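Local coordinates for adenylate isopentenyltransferase (PDB 3A8T), which transfers an isopentenyl group from dimethylallyl diphosphate to ATP, ADP or AMP, a step in making the plant hormones called cytokinins, at residues Asp189-Ala192 and Lys193-Asp196. Sequence-based numbering, arbitrary orientation.
Sequences DYLA and KRVD
Over one face of the Arg194 guanidinium lies the methyl CD1 of Leu191, 3.6 Å above the plane and displaced toward the rim, while the Tyr190 ring meets the aliphatic part of the same arginine obliquely, its plane turned 51° from that of the guanidinium. Both contacts are made along a single alpha-helix, 184-201, in the P-loop-type fold of the IPP transferase family, between residues three and four positions apart. Tyr190 CE2 stands 4.1 Å from Arg194 CD, a loose van der Waals contact, and Phe305 meets the ring edge-to-face. Leu191 and Arg194 run side by side in the same direction, with CD1 3.9 Å from NH2. The arginine chain starts extended, CG anti to the backbone N, then bends at chi3 (78°), which carries the guanidinium over the leucine methyl. From there NH2 donates to OG1 of Thr49, a residue of the ATP-binding loop, and the side chain comes about 4 Å, nearest atoms, from a bound phosphate ion and about 6 Å from the ATP, consistent with this turn of helix bordering the nucleotide site. NE is buried here with no polar partner in the model. A leucine in place of Arg194 would probably leave Thr49 OG1 without this donor and take a positive charge from beside the phosphate. Leu191 and Val195 also pack against helix 257-289, to whose Lys272 Asp196 is joined by a salt bridge. In the backbone, Arg194 N bonds Tyr190 O at 2.8 Å and Val195 N bonds Leu191 O at 3.2 Å, the latter bent to 139° at the hydrogen. Beside this bond, Val195 CG2 rests 3.4 Å from Leu191 O.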
ATOM      1  N   ASP A 189       2.949  -3.155 -15.554  1.00 23.98           N
ATOM      2  CA  ASP A 189       2.498  -2.072 -16.391  1.00 24.60           C
ATOM      3  C   ASP A 189       1.558  -1.105 -15.667  1.00 22.76           C
ATOM      4  O   ASP A 189       1.626   0.114 -15.859  1.00 21.95           O
ATOM      5  CB  ASP A 189       1.795  -2.639 -17.630  1.00 27.27           C
ATOM      6  CG  ASP A 189       2.781  -3.283 -18.603  1.00 33.11           C
ATOM      7  OD1 ASP A 189       2.346  -3.851 -19.639  1.00 35.69           O
ATOM      8  OD2 ASP A 189       4.016  -3.211 -18.335  1.00 35.91           O
ATOM      9  N   TYR A 190       0.669  -1.632 -14.830  1.00 22.54           N
ATOM     10  CA  TYR A 190      -0.234  -0.713 -14.135  1.00 21.64           C
ATOM     11  C   TYR A 190       0.547   0.131 -13.165  1.00 18.96           C
ATOM     12  O   TYR A 190       0.326   1.304 -13.082  1.00 18.97           O
ATOM     13  CB  TYR A 190      -1.345  -1.440 -13.424  1.00 21.96           C
ATOM     14  CG  TYR A 190      -2.174  -0.538 -12.605  1.00 25.31           C
ATOM     15  CD1 TYR A 190      -3.146   0.289 -13.181  1.00 26.22           C
ATOM     16  CD2 TYR A 190      -1.980  -0.478 -11.224  1.00 25.80           C
ATOM     17  CE1 TYR A 190      -3.900   1.170 -12.386  1.00 25.39           C
ATOM     18  CE2 TYR A 190      -2.738   0.369 -10.435  1.00 26.72           C
ATOM     19  CZ  TYR A 190      -3.680   1.190 -11.009  1.00 26.81           C
ATOM     20  OH  TYR A 190      -4.354   2.063 -10.169  1.00 30.76           O
ATOM     21  N   LEU A 191       1.486  -0.494 -12.479  1.00 18.85           N
ATOM     22  CA  LEU A 191       2.363   0.159 -11.514  1.00 20.14           C
ATOM     23  C   LEU A 191       3.238   1.276 -12.103  1.00 20.94           C
ATOM     24  O   LEU A 191       3.517   2.236 -11.431  1.00 23.29           O
ATOM     25  CB  LEU A 191       3.245  -0.874 -10.867  1.00 20.91           C
ATOM     26  CG  LEU A 191       2.932  -1.489  -9.497  1.00 23.93           C
ATOM     27  CD1 LEU A 191       1.596  -1.072  -8.897  1.00 19.77           C
ATOM     28  CD2 LEU A 191       3.101  -2.967  -9.638  1.00 22.81           C
ATOM     29  N   ALA A 192       3.648   1.139 -13.359  1.00 20.99           N
ATOM     30  CA  ALA A 192       4.425   2.157 -14.042  1.00 20.00           C
ATOM     31  C   ALA A 192       3.443   3.259 -14.355  1.00 19.71           C
ATOM     32  O   ALA A 192       3.759   4.431 -14.201  1.00 22.59           O
ATOM     33  CB  ALA A 192       5.033   1.615 -15.372  1.00 17.24           C
ATOM     34  N   LYS A 193       2.266   2.906 -14.841  1.00 20.01           N
ATOM     35  CA  LYS A 193       1.321   3.952 -15.131  1.00 20.22           C
ATOM     36  C   LYS A 193       0.993   4.742 -13.844  1.00 21.93           C
ATOM     37  O   LYS A 193       0.964   5.977 -13.841  1.00 23.76           O
ATOM     38  CB  LYS A 193       0.073   3.340 -15.719  1.00 24.12           C
ATOM     39  CG  LYS A 193      -1.124   4.256 -15.744  1.00 29.47           C
ATOM     40  CD  LYS A 193      -2.382   3.443 -15.948  1.00 35.78           C
ATOM     41  CE  LYS A 193      -3.584   4.352 -16.249  1.00 40.57           C
ATOM     42  NZ  LYS A 193      -3.759   5.435 -15.179  1.00 42.87           N
ATOM     43  N   ARG A 194       0.772   4.037 -12.743  1.00 20.42           N
ATOM     44  CA  ARG A 194       0.443   4.693 -11.507  1.00 19.83           C
ATOM     45  C   ARG A 194       1.598   5.654 -11.069  1.00 19.08           C
ATOM     46  O   ARG A 194       1.358   6.685 -10.466  1.00 19.39           O
ATOM     47  CB  ARG A 194       0.152   3.629 -10.460  1.00 19.65           C
ATOM     48  CG  ARG A 194      -0.308   4.191  -9.182  1.00 23.57           C
ATOM     49  CD  ARG A 194      -0.710   3.145  -8.171  1.00 25.73           C
ATOM     50  NE  ARG A 194       0.456   2.534  -7.535  1.00 28.95           N
ATOM     51  CZ  ARG A 194       0.434   1.828  -6.401  1.00 27.38           C
ATOM     52  NH1 ARG A 194      -0.711   1.612  -5.743  1.00 27.50           N
ATOM     53  NH2 ARG A 194       1.586   1.387  -5.909  1.00 27.45           N
ATOM     54  N   VAL A 195       2.841   5.325 -11.385  1.00 18.18           N
ATOM     55  CA  VAL A 195       3.877   6.230 -10.996  1.00 19.55           C
ATOM     56  C   VAL A 195       3.624   7.525 -11.778  1.00 21.27           C
ATOM     57  O   VAL A 195       3.689   8.618 -11.209  1.00 21.85           O
ATOM     58  CB  VAL A 195       5.304   5.659 -11.271  1.00 20.92           C
ATOM     59  CG1 VAL A 195       6.358   6.812 -11.181  1.00 18.15           C
ATOM     60  CG2 VAL A 195       5.660   4.568 -10.231  1.00 16.05           C
ATOM     61  N   ASP A 196       3.298   7.403 -13.068  1.00 22.76           N
ATOM     62  CA  ASP A 196       2.998   8.577 -13.898  1.00 23.90           C
ATOM     63  C   ASP A 196       1.814   9.384 -13.311  1.00 23.94           C
ATOM     64  O   ASP A 196       1.867  10.592 -13.245  1.00 25.81           O
ATOM     65  CB  ASP A 196       2.692   8.134 -15.339  1.00 26.90           C
ATOM     66  CG  ASP A 196       3.969   7.868 -16.184  1.00 29.96           C
ATOM     67  OD1 ASP A 196       5.061   7.644 -15.624  1.00 30.60           O
ATOM     68  OD2 ASP A 196       3.885   7.873 -17.424  1.00 30.97           O
TER